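Local atomic coordinates of putative ferredoxin (Rhodopseudomonas palustris, PDB entry 4ID8), a protein that binds a [3Fe-4S] cluster and probably passes electrons to its partner cytochrome, CYP194A4. Residues Val9-Cys14 and Tyr33-Glu38; Lys13-Ala18 and Cys59-Ile64. One frame throughout, in Å; residues are numbered along the deposited sequence.

Both contacts start from the cluster-binding loop between strand 6-9 and helix 19-23, share K13 and C14, and touch the iron-sulfur cluster. Contact 1 joins the beginning of this loop to strand 36-38; V9, C14 and A36 are buried, with Q11 at the exposed border. Contact 2 brings the later part of the loop against the turn after helix 49-58 and lies nearer the surface, most of its touching residues being exposed. Three hydrogen bonds link the segments of contact 1, whereas contact 2 rests on van der Waals and CH-pi packing, with the cluster bridging C14 and C59. A backbone hydrogen bond from D10 N to A63 O (2.8 Å) ties the two together.

Contact 1 (Val9-Cys14 and Tyr33-Glu38); sequences VDQDKC and YGNAHE. With F3S (Fe3-s4 cluster), chain B.
The V9 isopropyl group lies against the A36 backbone, CG1 being 3.4 Å from A36 O, while CG2 approaches A36 CB at 4.3 Å. Putting CG1 anti to the backbone N (chi1 -177°) leaves it near sulfide S3 of the cluster as well. Q11, exposed to solvent, reaches the same carbonyl: NE2 donates to A36 O at 2.7 Å, almost straight at 172° and in the plane of the amide. The other N-H is shared between V9 O, which it meets from above the carbonyl plane, and a water that in turn donates to V9 O. Farther along, V9 N gives a hydrogen bond to E38 OE1 (2.9 Å) on the syn side of the carboxylate but tilted well out of its plane; the other oxygen, OE2, is engaged by H8. Strand 36-38 is thus fastened to the end of strand 6-9 and the loop that follows. Nearer the cluster, A36 N points almost straight (173°) at C14 SG, 3.5 Å away, and this sulfur binds iron FE1 at 2.3 Å. Such N-H...S bonding, common around iron-sulfur clusters, would probably draw negative charge from the thiolate and help to set the redox potential.

Contact 2 (Lys13-Ala18 and Cys59-Ile64); sequences KCQGHA and CPENAI. With F3S (Fe3-s4 cluster), chain B.
E61 packs between the backbone of K13 and the side chains of Q15 and H17. Its CB sits 3.4 Å from K13 O, and the bend at chi2 (-57°) brings CD within 3.5 Å of Q15 CG, the E61 and Q15 side chains crossing at about a right angle. Beside it K13 CB meets A63 CB at 3.6 Å, and the aliphatic chain continues past N62 O, while NZ makes a long, weak ion pair with D10. The A63 methyl also touches C14 N. P60 packs over one face of the H17 ring in a CH-pi contact, its CG 3.7 Å from the H17 centroid and only 10° off the normal. The E61 carboxylate is turned just 19° from the ring plane, and OE1 and cluster sulfide S2 both lie near that plane at the rim, though the ring's orientation and the very close OE1 approach are doubtful in the model. An alanine at E61 would probably leave Q15 CG without the carboxylate carbon packed against it and open a gap beside the cluster, where E61 CG lies 3.8 Å from S2. The loop reads C14-x-x-H17-x-x-C20, with a histidine where the familiar C-x-x-C-x-x-C ferredoxin motif has its second cysteine, and C59-P60 supplies the remote cysteine of such motifs. C14 and C59 approach the cluster from the two segments, C59 SG binding iron FE4 at 2.2 Å; C20, on helix 19-23, also belongs to the binding site. A type I turn from C59 to N62 directs E61 N at C59 SG (3.4 Å), and A63 N adds a weak bond to the same sulfur. In the other segment G16 N donates to C14 SG at 3.4 Å.

Contact 1 (Val9-Cys14 and Tyr33-Glu38)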
loop_
_atom_site.group_PDB
_atom_site.type_symbol
_atom_site.label_atom_id
_atom_site.label_comp_id
_atom_site.label_asym_id
_atom_site.label_seq_id
_atom_site.Cartn_x
_atom_site.Cartn_y
_atom_site.Cartn_z
ATOM N N VAL A 9 -2.492 -4.792 1.835
ATOM C CA VAL A 9 -1.886 -5.468 0.673
ATOM C C VAL A 9 -2.188 -6.923 0.713
ATOM O O VAL A 9 -1.891 -7.595 1.691
ATOM C CB VAL A 9 -0.356 -5.325 0.694
ATOM C CG1 VAL A 9 0.261 -5.970 -0.542
ATOM C CG2 VAL A 9 0.043 -3.859 0.851
ATOM N N ASP A 10 -2.748 -7.463 -0.343
ATOM C CA ASP A 10 -3.002 -8.907 -0.396
ATOM C C ASP A 10 -1.703 -9.624 -0.731
ATOM O O ASP A 10 -1.129 -9.426 -1.792
ATOM C CB ASP A 10 -4.053 -9.169 -1.467
ATOM C CG ASP A 10 -4.445 -10.645 -1.608
ATOM O OD1 ASP A 10 -5.590 -10.874 -2.042
ATOM O OD2 ASP A 10 -3.648 -11.570 -1.340
ATOM N N GLN A 11 -1.241 -10.471 0.163
ATOM C CA GLN A 11 0.041 -11.081 0.004
ATOM C C GLN A 11 0.096 -12.023 -1.179
ATOM O O GLN A 11 1.149 -12.197 -1.800
ATOM C CB GLN A 11 0.416 -11.805 1.281
ATOM C CG GLN A 11 0.732 -10.870 2.448
ATOM C CD GLN A 11 1.694 -9.754 2.052
ATOM O OE1 GLN A 11 2.855 -9.984 1.749
ATOM N NE2 GLN A 11 1.201 -8.534 2.054
ATOM N N ASP A 12 -1.034 -12.640 -1.511
ATOM C CA ASP A 12 -1.037 -13.510 -2.665
ATOM C C ASP A 12 -0.904 -12.789 -4.012
ATOM O O ASP A 12 -0.208 -13.280 -4.926
ATOM C CB ASP A 12 -2.214 -14.474 -2.629
ATOM C CG ASP A 12 -2.024 -15.583 -1.578
ATOM O OD1 ASP A 12 -0.908 -16.138 -1.479
ATOM O OD2 ASP A 12 -2.999 -15.897 -0.847
ATOM N N LYS A 13 -1.513 -11.614 -4.107
ATOM C CA LYS A 13 -1.358 -10.777 -5.279
ATOM C C LYS A 13 -0.013 -10.049 -5.397
ATOM O O LYS A 13 0.519 -9.958 -6.480
ATOM C CB LYS A 13 -2.522 -9.808 -5.371
ATOM C CG LYS A 13 -3.838 -10.531 -5.494
ATOM C CD LYS A 13 -4.928 -9.633 -5.065
ATOM C CE LYS A 13 -6.087 -9.709 -6.006
ATOM N NZ LYS A 13 -7.313 -10.233 -5.354
ATOM N N CYS A 14 0.554 -9.548 -4.303
ATOM C CA CYS A 14 1.863 -8.844 -4.336
ATOM C C CYS A 14 2.973 -9.618 -5.047
ATOM O O CYS A 14 3.270 -10.716 -4.673
ATOM C CB CYS A 14 2.333 -8.520 -2.915
ATOM S SG CYS A 14 3.685 -7.364 -2.948
ATOM N N TYR A 33 11.855 -10.186 1.436
ATOM C CA TYR A 33 11.620 -10.804 0.114
ATOM C C TYR A 33 10.965 -9.856 -0.879
ATOM O O TYR A 33 10.542 -10.285 -1.933
ATOM C CB TYR A 33 10.835 -12.102 0.272
ATOM C CG TYR A 33 11.531 -12.918 1.298
ATOM C CD1 TYR A 33 12.520 -13.844 0.934
ATOM C CD2 TYR A 33 11.343 -12.649 2.649
ATOM C CE1 TYR A 33 13.222 -14.544 1.880
ATOM C CE2 TYR A 33 12.048 -13.340 3.633
ATOM C CZ TYR A 33 12.980 -14.299 3.238
ATOM O OH TYR A 33 13.643 -14.980 4.202
ATOM N N GLY A 34 10.887 -8.580 -0.513
ATOM C CA GLY A 34 10.316 -7.562 -1.362
ATOM C C GLY A 34 8.817 -7.358 -1.374
ATOM O O GLY A 34 8.321 -6.540 -2.142
ATOM N N ASN A 35 8.096 -8.074 -0.529
ATOM C CA ASN A 35 6.643 -7.950 -0.479
ATOM C C ASN A 35 6.209 -6.843 0.432
ATOM O O ASN A 35 6.847 -6.576 1.474
ATOM C CB ASN A 35 6.027 -9.248 -0.012
ATOM C CG ASN A 35 6.277 -10.376 -0.972
ATOM O OD1 ASN A 35 5.713 -10.421 -2.056
ATOM N ND2 ASN A 35 7.116 -11.294 -0.578
ATOM N N ALA A 36 5.142 -6.177 0.023
ATOM C CA ALA A 36 4.660 -5.043 0.770
ATOM C C ALA A 36 3.566 -5.433 1.782
ATOM O O ALA A 36 2.834 -6.420 1.609
ATOM C CB ALA A 36 4.188 -3.963 -0.151
ATOM N N HIS A 37 3.476 -4.652 2.852
ATOM C CA HIS A 37 2.391 -4.781 3.797
ATOM C C HIS A 37 2.090 -3.410 4.423
ATOM O O HIS A 37 2.999 -2.571 4.529
ATOM C CB HIS A 37 2.683 -5.875 4.854
ATOM C CG HIS A 37 3.978 -5.694 5.557
ATOM N ND1 HIS A 37 5.103 -6.431 5.242
ATOM C CD2 HIS A 37 4.343 -4.851 6.566
ATOM C CE1 HIS A 37 6.109 -6.045 6.029
ATOM N NE2 HIS A 37 5.673 -5.094 6.847
ATOM N N GLU A 38 0.823 -3.181 4.811
ATOM C CA GLU A 38 0.441 -1.977 5.548
ATOM C C GLU A 38 1.193 -1.828 6.870
ATOM O O GLU A 38 1.557 -2.766 7.498
ATOM C CB GLU A 38 -1.059 -1.906 5.789
ATOM C CG GLU A 38 -1.628 -3.119 6.494
ATOM C CD GLU A 38 -2.007 -4.214 5.510
ATOM O OE1 GLU A 38 -1.309 -4.314 4.467
ATOM O OE2 GLU A 38 -2.987 -4.976 5.771
HETATM FE FE1 F3S B . 3.424 -5.414 -4.164
HETATM FE FE3 F3S B . 3.497 -2.871 -3.832
HETATM FE FE4 F3S B . 2.023 -3.862 -5.663
HETATM S S1 F3S B . 5.239 -4.231 -3.705
HETATM S S2 F3S B . 3.151 -5.716 -6.345
HETATM S S3 F3S B . 1.780 -4.116 -3.531
HETATM S S4 F3S B . 3.339 -2.110 -5.931
HETATM O O HOH W 1 -0.866 -7.732 4.194
HETATM O O HOH W 2 4.298 -8.859 4.496
#

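Contact 2 (Lys13-Ala18 and Cys59-Ile64)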
loop_
_atom_site.group_PDB
_atom_site.type_symbol
_atom_site.label_atom_id
_atom_site.label_comp_id
_atom_site.label_asym_id
_atom_site.label_seq_id
_atom_site.Cartn_x
_atom_site.Cartn_y
_atom_site.Cartn_z
ATOM N N LYS A 13 -1.513 -11.614 -4.107
ATOM C CA LYS A 13 -1.358 -10.777 -5.279
ATOM C C LYS A 13 -0.013 -10.049 -5.397
ATOM O O LYS A 13 0.519 -9.958 -6.480
ATOM C CB LYS A 13 -2.522 -9.808 -5.371
ATOM C CG LYS A 13 -3.838 -10.531 -5.494
ATOM C CD LYS A 13 -4.928 -9.633 -5.065
ATOM C CE LYS A 13 -6.087 -9.709 -6.006
ATOM N NZ LYS A 13 -7.313 -10.233 -5.354
ATOM N N CYS A 14 0.554 -9.548 -4.303
ATOM C CA CYS A 14 1.863 -8.844 -4.336
ATOM C C CYS A 14 2.973 -9.618 -5.047
ATOM O O CYS A 14 3.270 -10.716 -4.673
ATOM C CB CYS A 14 2.333 -8.520 -2.915
ATOM S SG CYS A 14 3.685 -7.364 -2.948
ATOM N N GLN A 15 3.587 -9.046 -6.068
ATOM C CA GLN A 15 4.792 -9.630 -6.707
ATOM C C GLN A 15 6.047 -8.740 -6.460
ATOM O O GLN A 15 7.028 -8.798 -7.201
ATOM C CB GLN A 15 4.576 -9.791 -8.219
ATOM C CG GLN A 15 3.456 -10.742 -8.699
ATOM C CD GLN A 15 3.465 -12.054 -7.985
ATOM O OE1 GLN A 15 2.412 -12.542 -7.570
ATOM N NE2 GLN A 15 4.647 -12.633 -7.794
ATOM N N GLY A 16 5.993 -7.910 -5.428
ATOM C CA GLY A 16 7.083 -6.981 -5.094
ATOM C C GLY A 16 7.619 -5.983 -6.105
ATOM O O GLY A 16 8.848 -5.763 -6.186
ATOM N N HIS A 17 6.731 -5.370 -6.896
ATOM C CA HIS A 17 7.097 -4.213 -7.736
ATOM C C HIS A 17 7.688 -3.054 -6.960
ATOM O O HIS A 17 8.565 -2.369 -7.470
ATOM C CB HIS A 17 5.901 -3.762 -8.546
ATOM C CG HIS A 17 5.508 -4.759 -9.589
ATOM N ND1 HIS A 17 4.609 -5.771 -9.344
ATOM C CD2 HIS A 17 5.944 -4.941 -10.855
ATOM C CE1 HIS A 17 4.463 -6.506 -10.432
ATOM N NE2 HIS A 17 5.285 -6.041 -11.354
ATOM N N ALA A 18 7.222 -2.873 -5.727
ATOM C CA ALA A 18 7.620 -1.817 -4.826
ATOM C C ALA A 18 7.189 -0.391 -5.245
ATOM O O ALA A 18 7.745 0.593 -4.733
ATOM C CB ALA A 18 9.166 -1.886 -4.477
ATOM N N CYS A 59 -0.312 -0.086 -8.429
ATOM C CA CYS A 59 0.111 -1.472 -8.288
ATOM C C CYS A 59 -0.261 -2.293 -9.538
ATOM O O CYS A 59 -1.439 -2.480 -9.818
ATOM C CB CYS A 59 -0.459 -2.160 -7.050
ATOM S SG CYS A 59 0.203 -3.925 -6.881
ATOM N N PRO A 60 0.756 -2.855 -10.243
ATOM C CA PRO A 60 0.493 -3.695 -11.436
ATOM C C PRO A 60 -0.321 -4.949 -11.177
ATOM O O PRO A 60 -0.921 -5.458 -12.102
ATOM C CB PRO A 60 1.921 -4.050 -11.939
ATOM C CG PRO A 60 2.817 -2.963 -11.319
ATOM C CD PRO A 60 2.206 -2.780 -9.958
ATOM N N GLU A 61 -0.361 -5.419 -9.927
ATOM C CA GLU A 61 -0.957 -6.703 -9.567
ATOM C C GLU A 61 -2.350 -6.584 -8.941
ATOM O O GLU A 61 -3.018 -7.621 -8.612
ATOM C CB GLU A 61 -0.034 -7.439 -8.621
ATOM C CG GLU A 61 1.397 -7.652 -9.133
ATOM C CD GLU A 61 1.508 -8.410 -10.503
ATOM O OE1 GLU A 61 2.518 -8.213 -11.245
ATOM O OE2 GLU A 61 0.585 -9.194 -10.846
ATOM N N ASN A 62 -2.778 -5.325 -8.787
ATOM C CA ASN A 62 -4.036 -4.942 -8.118
ATOM C C ASN A 62 -4.156 -5.527 -6.732
ATOM O O ASN A 62 -5.210 -5.986 -6.303
ATOM C CB ASN A 62 -5.277 -5.179 -9.017
ATOM C CG ASN A 62 -5.261 -4.259 -10.276
ATOM O OD1 ASN A 62 -4.863 -3.044 -10.234
ATOM N ND2 ASN A 62 -5.642 -4.840 -11.399
ATOM N N ALA A 63 -3.019 -5.486 -6.050
ATOM C CA ALA A 63 -2.819 -6.128 -4.758
ATOM C C ALA A 63 -3.310 -5.284 -3.576
ATOM O O ALA A 63 -3.483 -5.828 -2.507
ATOM C CB ALA A 63 -1.357 -6.478 -4.572
ATOM N N ILE A 64 -3.561 -3.987 -3.779
ATOM C CA ILE A 64 -3.915 -3.087 -2.681
ATOM C C ILE A 64 -5.446 -2.815 -2.569
ATOM O O ILE A 64 -6.076 -2.383 -3.520
ATOM C CB ILE A 64 -3.109 -1.733 -2.752
ATOM C CG1 ILE A 64 -1.587 -2.006 -2.742
ATOM C CG2 ILE A 64 -3.544 -0.741 -1.615
ATOM C CD1 ILE A 64 -0.679 -0.843 -3.204
HETATM FE FE1 F3S B . 3.424 -5.414 -4.164
HETATM FE FE3 F3S B . 3.497 -2.871 -3.832
HETATM FE FE4 F3S B . 2.023 -3.862 -5.663
HETATM S S1 F3S B . 5.239 -4.231 -3.705
HETATM S S2 F3S B . 3.151 -5.716 -6.345
HETATM S S3 F3S B . 1.780 -4.116 -3.531
HETATM S S4 F3S B . 3.339 -2.110 -5.931
#